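Local structure of lombricine kinase (Urechis caupo, 3JPZ) at residues 159-164 against 204-209; 179-184 against 213-218; 281-286 against 320-325. The protein catalyses the reversible transfer of a phosphoryl group between ATP and lombricine, as a member of the ATP:guanido phosphotransferase family. All blocks are in the same frame, centred on the assembly; numbering follows the deposited sequence. Where two conformers were deposited one is given.

Contact 1. Residues 159-164 against 204-209; sequences TYYPLS and IWHNNE
Tyr160 and Trp205 both hold CG anti to the backbone N (chi1 -179° in each), and their side chains lie together on one face of the sheet. CB of Tyr160 comes to the edge of the indole, 3.8 Å from Trp205 CD1. The carbonyl oxygen Thr159 O sits over a face of the same indole, 3.1 Å from Trp205 CD1. On the other face, Tyr161 has CG anti to its carbonyl carbon, which brings the ring toward His206. Its CE1 stands 3.7 Å from His206 NE2, with the two ring planes 25° apart but slid so far that they hardly overlap. His206 ND1 is used within its own segment, bonding Asn207 O at 2.6 Å. Leu163 CD2 meets Ile204 CD1 at 4.1 Å. Tyr161 N to Ile204 O is short at 2.7 Å, and Ile204 N returns to Tyr161 O with a nearly straight N-H (172°). Strand 158-162 is one of the two outermost strands of the catalytic domain's antiparallel sheet within this chain. Helix 135-149 covers the face of Tyr160 and Trp205, where Tyr160 OH bonds Glu142. All four hydrogen bonds across the pair join backbone atoms, so the pairing rests on the main chain, and the side chains add aromatic and apolar contact.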
loop_
_atom_site.group_PDB
_atom_site.type_symbol
_atom_site.label_atom_id
_atom_site.label_comp_id
_atom_site.label_asym_id
_atom_site.label_seq_id
_atom_site.Cartn_x
_atom_site.Cartn_y
_atom_site.Cartn_z
ATOM N N THR A 159 -29.289 -11.094 5.819
ATOM C CA THR A 159 -28.892 -11.065 4.424
ATOM C C THR A 159 -27.411 -10.727 4.312
ATOM O O THR A 159 -26.849 -10.047 5.178
ATOM C CB THR A 159 -29.723 -10.031 3.635
ATOM O OG1 THR A 159 -29.179 -8.721 3.823
ATOM C CG2 THR A 159 -31.170 -10.045 4.100
ATOM N N TYR A 160 -26.774 -11.223 3.255
ATOM C CA TYR A 160 -25.385 -10.893 2.983
ATOM C C TYR A 160 -25.301 -9.879 1.858
ATOM O O TYR A 160 -25.908 -10.047 0.801
ATOM C CB TYR A 160 -24.575 -12.137 2.628
ATOM C CG TYR A 160 -23.116 -11.831 2.373
ATOM C CD1 TYR A 160 -22.374 -11.094 3.287
ATOM C CD2 TYR A 160 -22.484 -12.276 1.223
ATOM C CE1 TYR A 160 -21.049 -10.807 3.060
ATOM C CE2 TYR A 160 -21.155 -12.004 0.991
ATOM C CZ TYR A 160 -20.440 -11.267 1.909
ATOM O OH TYR A 160 -19.114 -10.989 1.675
ATOM N N TYR A 161 -24.539 -8.825 2.109
ATOM C CA TYR A 161 -24.365 -7.730 1.169
ATOM C C TYR A 161 -22.915 -7.693 0.723
ATOM O O TYR A 161 -22.063 -7.152 1.426
ATOM C CB TYR A 161 -24.700 -6.389 1.821
ATOM C CG TYR A 161 -26.161 -6.182 2.132
ATOM C CD1 TYR A 161 -26.639 -6.307 3.432
ATOM C CD2 TYR A 161 -27.060 -5.845 1.131
ATOM C CE1 TYR A 161 -27.974 -6.112 3.720
ATOM C CE2 TYR A 161 -28.395 -5.649 1.409
ATOM C CZ TYR A 161 -28.849 -5.784 2.704
ATOM O OH TYR A 161 -30.181 -5.588 2.983
ATOM N N PRO A 162 -22.625 -8.277 -0.443
ATOM C CA PRO A 162 -21.279 -8.184 -1.012
ATOM C C PRO A 162 -20.893 -6.738 -1.302
ATOM O O PRO A 162 -21.682 -6.006 -1.889
ATOM C CB PRO A 162 -21.397 -8.962 -2.329
ATOM C CG PRO A 162 -22.606 -9.820 -2.182
ATOM C CD PRO A 162 -23.535 -9.080 -1.277
ATOM N N LEU A 163 -19.698 -6.330 -0.899
ATOM C CA LEU A 163 -19.161 -5.044 -1.331
ATOM C C LEU A 163 -19.076 -4.994 -2.862
ATOM O O LEU A 163 -19.296 -3.947 -3.476
ATOM C CB LEU A 163 -17.777 -4.800 -0.718
ATOM C CG LEU A 163 -17.724 -4.573 0.794
ATOM C CD1 LEU A 163 -16.549 -3.675 1.153
ATOM C CD2 LEU A 163 -19.021 -3.965 1.307
ATOM N N SER A 164 -18.779 -6.141 -3.470
ATOM C CA SER A 164 -18.550 -6.226 -4.914
ATOM C C SER A 164 -19.815 -6.034 -5.740
ATOM O O SER A 164 -19.744 -5.756 -6.936
ATOM C CB SER A 164 -17.922 -7.577 -5.275
ATOM O OG SER A 164 -16.590 -7.663 -4.801
ATOM N N ILE A 204 -20.821 -7.354 4.008
ATOM C CA ILE A 204 -21.493 -7.044 5.247
ATOM C C ILE A 204 -22.728 -7.912 5.347
ATOM O O ILE A 204 -23.579 -7.892 4.464
ATOM C CB ILE A 204 -21.929 -5.577 5.274
ATOM C CG1 ILE A 204 -20.711 -4.660 5.116
ATOM C CG2 ILE A 204 -22.685 -5.283 6.558
ATOM C CD1 ILE A 204 -21.066 -3.222 4.784
ATOM N N TRP A 205 -22.814 -8.688 6.418
ATOM C CA TRP A 205 -24.005 -9.460 6.721
ATOM C C TRP A 205 -24.596 -8.895 7.994
ATOM O O TRP A 205 -23.874 -8.377 8.840
ATOM C CB TRP A 205 -23.647 -10.928 6.931
ATOM C CG TRP A 205 -24.819 -11.826 7.222
ATOM C CD1 TRP A 205 -25.506 -12.591 6.322
ATOM C CD2 TRP A 205 -25.428 -12.069 8.497
ATOM N NE1 TRP A 205 -26.503 -13.288 6.956
ATOM C CE2 TRP A 205 -26.477 -12.988 8.291
ATOM C CE3 TRP A 205 -25.189 -11.598 9.793
ATOM C CZ2 TRP A 205 -27.285 -13.437 9.326
ATOM C CZ3 TRP A 205 -25.991 -12.048 10.816
ATOM C CH2 TRP A 205 -27.028 -12.957 10.580
ATOM N N HIS A 206 -25.912 -8.970 8.126
ATOM C CA HIS A 206 -26.544 -8.691 9.404
ATOM C C HIS A 206 -27.934 -9.283 9.439
ATOM O O HIS A 206 -28.533 -9.553 8.396
ATOM C CB HIS A 206 -26.584 -7.185 9.698
ATOM C CG HIS A 206 -27.516 -6.412 8.818
ATOM N ND1 HIS A 206 -28.866 -6.313 9.068
ATOM C CD2 HIS A 206 -27.285 -5.681 7.702
ATOM C CE1 HIS A 206 -29.431 -5.563 8.139
ATOM N NE2 HIS A 206 -28.493 -5.167 7.298
ATOM N N ASN A 207 -28.441 -9.489 10.647
ATOM C CA ASN A 207 -29.786 -9.999 10.825
ATOM C C ASN A 207 -30.808 -8.897 10.606
ATOM O O ASN A 207 -30.459 -7.720 10.513
ATOM C CB ASN A 207 -29.954 -10.606 12.220
ATOM C CG ASN A 207 -29.719 -9.600 13.331
ATOM O OD1 ASN A 207 -29.525 -8.407 13.086
ATOM N ND2 ASN A 207 -29.734 -10.082 14.563
ATOM N N ASN A 208 -32.073 -9.288 10.538
ATOM C CA ASN A 208 -33.156 -8.360 10.250
ATOM C C ASN A 208 -33.344 -7.288 11.322
ATOM O O ASN A 208 -33.698 -6.152 11.008
ATOM C CB ASN A 208 -34.449 -9.147 10.058
ATOM C CG ASN A 208 -34.356 -10.127 8.909
ATOM O OD1 ASN A 208 -33.441 -10.043 8.093
ATOM N ND2 ASN A 208 -35.296 -11.062 8.839
ATOM N N GLU A 209 -33.103 -7.644 12.580
ATOM C CA GLU A 209 -33.293 -6.706 13.685
ATOM C C GLU A 209 -32.178 -5.671 13.735
ATOM O O GLU A 209 -32.314 -4.636 14.391
ATOM C CB GLU A 209 -33.377 -7.445 15.026
ATOM C CG GLU A 209 -34.700 -8.170 15.257
ATOM C CD GLU A 209 -34.840 -8.707 16.672
ATOM O OE1 GLU A 209 -34.782 -7.902 17.629
ATOM O OE2 GLU A 209 -35.015 -9.935 16.828
#

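Contact 2. Residues 179-184 against 213-218; sequences FLFQKP and LIWINE
Phe179 O takes a hydrogen bond from Trp215 NE1 at 2.9 Å. The bond is bent (145° at the hydrogen), and the donor lies well above the carbonyl plane. It helps to hold the indole, together with Phe181, which packs on its face. CB of Phe181 sits almost squarely over the six-membered ring, 3.5 Å from its centroid. The phenyl edge meets the five-membered ring in an edge-to-face pair with planes at 50°, and Phe181 CD2 comes to 3.3 Å from Trp215 CG. Phe181 has CG between its backbone N and carbonyl carbon (chi1 64°), which lays the phenyl against both Trp215 and Glu218. CB of Glu218 lies over a face of that phenyl in a CH-pi contact. In this way the loop between helices 168-176 and 187-191 is laid over strand 212-216 of the antiparallel sheet in the catalytic domain. At Phe179, Leu213 CD1 rests over a face of the ring, 4.1 Å from its centroid. Farther along, one water donates to both Gln182 O and Glu218 OE2, the latter at 2.6 Å. The other carboxylate oxygen, Glu218 OE1, makes a long, weak ion pair with Arg223, which is known to bind ADP, although no nucleotide is bound to this chain.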
loop_
_atom_site.group_PDB
_atom_site.type_symbol
_atom_site.label_atom_id
_atom_site.label_comp_id
_atom_site.label_asym_id
_atom_site.label_seq_id
_atom_site.Cartn_x
_atom_site.Cartn_y
_atom_site.Cartn_z
ATOM N N PHE A 179 -23.285 0.373 9.562
ATOM C CA PHE A 179 -22.854 -1.000 9.312
ATOM C C PHE A 179 -21.793 -1.102 8.220
ATOM O O PHE A 179 -21.332 -2.195 7.899
ATOM C CB PHE A 179 -24.040 -1.850 8.850
ATOM C CG PHE A 179 -24.969 -2.270 9.946
ATOM C CD1 PHE A 179 -24.676 -2.018 11.274
ATOM C CD2 PHE A 179 -26.129 -2.958 9.640
ATOM C CE1 PHE A 179 -25.542 -2.422 12.273
ATOM C CE2 PHE A 179 -26.994 -3.368 10.636
ATOM C CZ PHE A 179 -26.700 -3.101 11.950
ATOM N N LEU A 180 -21.428 0.019 7.619
ATOM C CA LEU A 180 -20.531 -0.028 6.478
ATOM C C LEU A 180 -19.075 0.034 6.896
ATOM O O LEU A 180 -18.721 0.730 7.846
ATOM C CB LEU A 180 -20.813 1.131 5.523
ATOM C CG LEU A 180 -20.070 1.029 4.192
ATOM C CD1 LEU A 180 -20.818 0.109 3.241
ATOM C CD2 LEU A 180 -19.869 2.405 3.573
ATOM N N PHE A 181 -18.235 -0.701 6.176
ATOM C CA PHE A 181 -16.794 -0.520 6.274
ATOM C C PHE A 181 -16.228 -0.157 4.903
ATOM O O PHE A 181 -16.770 -0.547 3.865
ATOM C CB PHE A 181 -16.103 -1.756 6.859
ATOM C CG PHE A 181 -16.210 -3.001 6.003
ATOM C CD1 PHE A 181 -15.241 -3.293 5.067
ATOM C CD2 PHE A 181 -17.260 -3.888 6.171
ATOM C CE1 PHE A 181 -15.322 -4.445 4.292
ATOM C CE2 PHE A 181 -17.344 -5.044 5.410
ATOM C CZ PHE A 181 -16.378 -5.320 4.467
ATOM N N GLN A 182 -15.140 0.605 4.920
ATOM C CA GLN A 182 -14.531 1.152 3.715
ATOM C C GLN A 182 -13.184 0.477 3.508
ATOM O O GLN A 182 -12.689 -0.203 4.400
ATOM C CB GLN A 182 -14.303 2.655 3.886
ATOM C CG GLN A 182 -15.504 3.439 4.391
ATOM C CD GLN A 182 -16.342 4.002 3.264
ATOM O OE1 GLN A 182 -16.806 3.267 2.393
ATOM N NE2 GLN A 182 -16.542 5.315 3.276
ATOM N N LYS A 183 -12.578 0.665 2.343
ATOM C CA LYS A 183 -11.212 0.204 2.158
ATOM C C LYS A 183 -10.355 0.820 3.263
ATOM O O LYS A 183 -10.334 2.036 3.447
ATOM C CB LYS A 183 -10.677 0.583 0.776
ATOM C CG LYS A 183 -9.306 -0.034 0.463
ATOM C CD LYS A 183 -8.975 -0.012 -1.027
ATOM C CE LYS A 183 -7.523 -0.422 -1.297
ATOM N NZ LYS A 183 -7.094 -0.113 -2.694
ATOM N N PRO A 184 -9.677 -0.020 4.040
ATOM C CA PRO A 184 -8.841 0.563 5.092
ATOM C C PRO A 184 -7.651 1.329 4.525
ATOM O O PRO A 184 -7.124 0.967 3.478
ATOM C CB PRO A 184 -8.395 -0.651 5.897
ATOM C CG PRO A 184 -9.451 -1.683 5.639
ATOM C CD PRO A 184 -9.895 -1.460 4.231
ATOM N N LEU A 213 -24.142 -8.082 13.457
ATOM C CA LEU A 213 -23.506 -7.565 12.256
ATOM C C LEU A 213 -22.227 -8.342 11.980
ATOM O O LEU A 213 -21.457 -8.627 12.879
ATOM C CB LEU A 213 -23.196 -6.081 12.432
ATOM C CG LEU A 213 -22.225 -5.455 11.427
ATOM C CD1 LEU A 213 -22.859 -5.338 10.039
ATOM C CD2 LEU A 213 -21.785 -4.094 11.955
ATOM N N ILE A 214 -22.005 -8.675 10.721
ATOM C CA ILE A 214 -20.884 -9.507 10.338
ATOM C C ILE A 214 -20.141 -8.800 9.218
ATOM O O ILE A 214 -20.737 -8.467 8.203
ATOM C CB ILE A 214 -21.380 -10.881 9.846
ATOM C CG1 ILE A 214 -22.095 -11.630 10.977
ATOM C CG2 ILE A 214 -20.240 -11.711 9.261
ATOM C CD1 ILE A 214 -21.201 -12.034 12.129
ATOM N N TRP A 215 -18.857 -8.527 9.413
ATOM C CA TRP A 215 -18.009 -8.036 8.324
ATOM C C TRP A 215 -17.075 -9.145 7.897
ATOM O O TRP A 215 -16.394 -9.744 8.724
ATOM C CB TRP A 215 -17.139 -6.865 8.742
ATOM C CG TRP A 215 -17.838 -5.590 8.976
ATOM C CD1 TRP A 215 -19.130 -5.293 8.692
ATOM C CD2 TRP A 215 -17.255 -4.405 9.516
ATOM N NE1 TRP A 215 -19.398 -3.990 9.040
ATOM C CE2 TRP A 215 -18.258 -3.423 9.545
ATOM C CE3 TRP A 215 -15.973 -4.077 9.975
ATOM C CZ2 TRP A 215 -18.026 -2.130 10.028
ATOM C CZ3 TRP A 215 -15.747 -2.791 10.458
ATOM C CH2 TRP A 215 -16.768 -1.837 10.473
ATOM N N ILE A 216 -17.019 -9.397 6.604
ATOM C CA ILE A 216 -16.119 -10.403 6.077
ATOM C C ILE A 216 -14.956 -9.738 5.351
ATOM O O ILE A 216 -15.145 -8.878 4.491
ATOM C CB ILE A 216 -16.860 -11.375 5.139
ATOM C CG1 ILE A 216 -17.967 -12.096 5.909
ATOM C CG2 ILE A 216 -15.889 -12.390 4.532
ATOM C CD1 ILE A 216 -18.742 -13.082 5.085
ATOM N N ASN A 217 -13.750 -10.125 5.743
ATOM C CA ASN A 217 -12.545 -9.805 5.004
ATOM C C ASN A 217 -12.239 -8.310 4.982
ATOM O O ASN A 217 -11.643 -7.806 4.038
ATOM C CB ASN A 217 -12.610 -10.418 3.595
ATOM C CG ASN A 217 -12.353 -11.926 3.611
ATOM O OD1 ASN A 217 -11.566 -12.418 4.416
ATOM N ND2 ASN A 217 -13.022 -12.660 2.737
ATOM N N GLU A 218 -12.645 -7.609 6.034
ATOM C CA GLU A 218 -12.103 -6.284 6.297
ATOM C C GLU A 218 -10.727 -6.480 6.937
ATOM O O GLU A 218 -9.744 -6.731 6.241
ATOM C CB GLU A 218 -13.026 -5.472 7.205
ATOM C CG GLU A 218 -12.653 -4.004 7.282
ATOM C CD GLU A 218 -12.514 -3.497 8.700
ATOM O OE1 GLU A 218 -12.523 -4.321 9.643
ATOM O OE2 GLU A 218 -12.376 -2.270 8.866
HETATM O O HOH W 1 -12.256 -0.428 7.078
#

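Contact 3. Residues 281-286 against 320-325; sequences SVHVQL and VYDISN
Val320 sits between the side chains of His283 and Gln285 on the opposite strand, one methyl on each. It has CG1 anti to its backbone N (chi1 178°), which turns this methyl to His283 and CG2 to Gln285. CG1 lies 3.6 Å from His283 CB, and CG2 lies 4.0 Å from Gln285 CB. The side chains of His283 and Val320 cross at about a right angle. On the other face, Val284 CG1 meets Ile323 CG1 at 3.7 Å. Val282 CG2 also comes to Ile323, 4.2 Å from its CB, so Ile323 touches both valines. Leu286 CD1 reaches Tyr321 CD1 more loosely, at 4.3 Å. The strands are antiparallel neighbours in the central sheet of the phosphagen kinase catalytic domain. Val282 with Ile323 and Val284 with Tyr321 are the hydrogen-bonded pairs, each closed by two bonds. Helix 333-355 packs on the face of Val282. The opposite face carries Ser281, known to bind ADP, and His283, predicted to bind ATP. There the edge of the His283 ring faces Asp322 OD2 without a direct bond. One water, 2.7 Å from His283 NE2, donates to Asp322 OD2 at 2.8 Å. Asp322 OD1 makes a salt bridge with Arg279, also known to bind ADP.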
loop_
_atom_site.group_PDB
_atom_site.type_symbol
_atom_site.label_atom_id
_atom_site.label_comp_id
_atom_site.label_asym_id
_atom_site.label_seq_id
_atom_site.Cartn_x
_atom_site.Cartn_y
_atom_site.Cartn_z
ATOM N N SER A 281 -18.433 -2.513 24.645
ATOM C CA SER A 281 -18.553 -1.075 24.804
ATOM C C SER A 281 -19.982 -0.690 25.127
ATOM O O SER A 281 -20.921 -1.442 24.849
ATOM C CB SER A 281 -18.109 -0.367 23.523
ATOM O OG SER A 281 -18.885 -0.796 22.420
ATOM N N VAL A 282 -20.137 0.477 25.738
ATOM C CA VAL A 282 -21.421 1.130 25.831
ATOM C C VAL A 282 -21.205 2.554 25.366
ATOM O O VAL A 282 -20.080 3.057 25.370
ATOM C CB VAL A 282 -21.966 1.225 27.264
ATOM C CG1 VAL A 282 -22.044 -0.123 27.917
ATOM C CG2 VAL A 282 -21.118 2.206 28.083
ATOM N N HIS A 283 -22.279 3.208 24.965
ATOM C CA HIS A 283 -22.274 4.654 24.884
ATOM C C HIS A 283 -22.923 5.109 26.164
ATOM O O HIS A 283 -24.029 4.693 26.464
ATOM C CB HIS A 283 -23.071 5.121 23.672
ATOM C CG HIS A 283 -22.301 5.057 22.396
ATOM N ND1 HIS A 283 -22.726 5.673 21.241
ATOM C CD2 HIS A 283 -21.117 4.474 22.100
ATOM C CE1 HIS A 283 -21.842 5.462 20.282
ATOM N NE2 HIS A 283 -20.855 4.740 20.779
ATOM N N VAL A 284 -22.239 5.936 26.941
ATOM C CA VAL A 284 -22.791 6.354 28.222
ATOM C C VAL A 284 -22.625 7.849 28.452
ATOM O O VAL A 284 -21.547 8.415 28.257
ATOM C CB VAL A 284 -22.179 5.547 29.396
ATOM C CG1 VAL A 284 -20.667 5.622 29.375
ATOM C CG2 VAL A 284 -22.746 6.034 30.729
ATOM N N GLN A 285 -23.717 8.480 28.866
ATOM C CA GLN A 285 -23.739 9.912 29.098
ATOM C C GLN A 285 -23.213 10.256 30.489
ATOM O O GLN A 285 -23.692 9.732 31.494
ATOM C CB GLN A 285 -25.165 10.427 28.931
ATOM C CG GLN A 285 -25.277 11.935 28.803
ATOM C CD GLN A 285 -26.652 12.362 28.353
ATOM O OE1 GLN A 285 -26.793 13.222 27.483
ATOM N NE2 GLN A 285 -27.677 11.751 28.930
ATOM N N LEU A 286 -22.236 11.158 30.532
ATOM C CA LEU A 286 -21.569 11.532 31.764
ATOM C C LEU A 286 -21.385 13.041 31.824
ATOM O O LEU A 286 -20.271 13.542 31.729
ATOM C CB LEU A 286 -20.200 10.859 31.829
ATOM C CG LEU A 286 -20.203 9.332 31.739
ATOM C CD1 LEU A 286 -18.785 8.809 31.578
ATOM C CD2 LEU A 286 -20.870 8.736 32.967
ATOM N N VAL A 320 -21.745 12.009 25.782
ATOM C CA VAL A 320 -21.844 10.562 25.634
ATOM C C VAL A 320 -20.498 10.011 25.159
ATOM O O VAL A 320 -20.011 10.359 24.083
ATOM C CB VAL A 320 -22.918 10.162 24.628
ATOM C CG1 VAL A 320 -22.956 8.642 24.479
ATOM C CG2 VAL A 320 -24.291 10.708 25.061
ATOM N N TYR A 321 -19.894 9.171 25.980
ATOM C CA TYR A 321 -18.614 8.576 25.650
ATOM C C TYR A 321 -18.760 7.107 25.309
ATOM O O TYR A 321 -19.559 6.391 25.902
ATOM C CB TYR A 321 -17.656 8.723 26.812
ATOM C CG TYR A 321 -17.325 10.146 27.119
ATOM C CD1 TYR A 321 -18.174 10.925 27.889
ATOM C CD2 TYR A 321 -16.170 10.719 26.632
ATOM C CE1 TYR A 321 -17.872 12.230 28.169
ATOM C CE2 TYR A 321 -15.864 12.025 26.901
ATOM C CZ TYR A 321 -16.712 12.772 27.675
ATOM O OH TYR A 321 -16.398 14.077 27.945
ATOM N N ASP A 322 -17.977 6.671 24.338
ATOM C CA ASP A 322 -17.825 5.264 24.086
ATOM C C ASP A 322 -16.810 4.725 25.081
ATOM O O ASP A 322 -15.649 5.133 25.097
ATOM C CB ASP A 322 -17.345 5.021 22.667
ATOM C CG ASP A 322 -17.157 3.557 22.376
ATOM O OD1 ASP A 322 -16.314 2.917 23.046
ATOM O OD2 ASP A 322 -17.867 3.044 21.493
ATOM N N ILE A 323 -17.274 3.815 25.919
ATOM C CA ILE A 323 -16.474 3.257 26.990
ATOM C C ILE A 323 -16.391 1.765 26.740
ATOM O O ILE A 323 -17.403 1.103 26.502
ATOM C CB ILE A 323 -17.103 3.561 28.341
ATOM C CG1 ILE A 323 -17.082 5.073 28.580
ATOM C CG2 ILE A 323 -16.385 2.820 29.465
ATOM C CD1 ILE A 323 -15.773 5.615 29.074
ATOM N N SER A 324 -15.175 1.242 26.805
ATOM C CA SER A 324 -14.924 -0.147 26.467
ATOM C C SER A 324 -13.878 -0.731 27.401
ATOM O O SER A 324 -13.206 -0.003 28.134
ATOM C CB SER A 324 -14.441 -0.257 25.021
ATOM O OG SER A 324 -13.306 0.565 24.802
ATOM N N ASN A 325 -13.753 -2.049 27.388
ATOM C CA ASN A 325 -12.658 -2.679 28.088
ATOM C C ASN A 325 -11.389 -2.373 27.313
ATOM O O ASN A 325 -11.413 -2.291 26.084
ATOM C CB ASN A 325 -12.878 -4.181 28.234
ATOM C CG ASN A 325 -13.147 -4.858 26.917
ATOM O OD1 ASN A 325 -14.118 -4.553 26.241
ATOM N ND2 ASN A 325 -12.295 -5.800 26.557
HETATM O O HOH W 2 -20.333 1.240 22.043
HETATM O O HOH W 3 -18.836 4.163 19.084
#

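In the fold
All three contacts reach one antiparallel sheet. Contacts 1 and 3 each pair two neighbouring strands, whereas contact 2 lays a loop over a strand. Contacts 1 and 2 are partly buried, although contact 2 is nearest the chain's centre (about 13 Å between centres, against 20 Å for contact 1 and 17 Å for contact 3). Contact 3 is buried. Contacts 1 and 2 touch: Ile204 packs against the carbonyl of Phe179 and the ring of Phe181. Contact 1 is held by backbone bonds with aromatic side chains around them; contact 2 is mainly aromatic packing with one indole N-H bond. Contact 3 has apolar side chains and Tyr321 on one face, and Asp322, His283 and a water beside Val320 on the other.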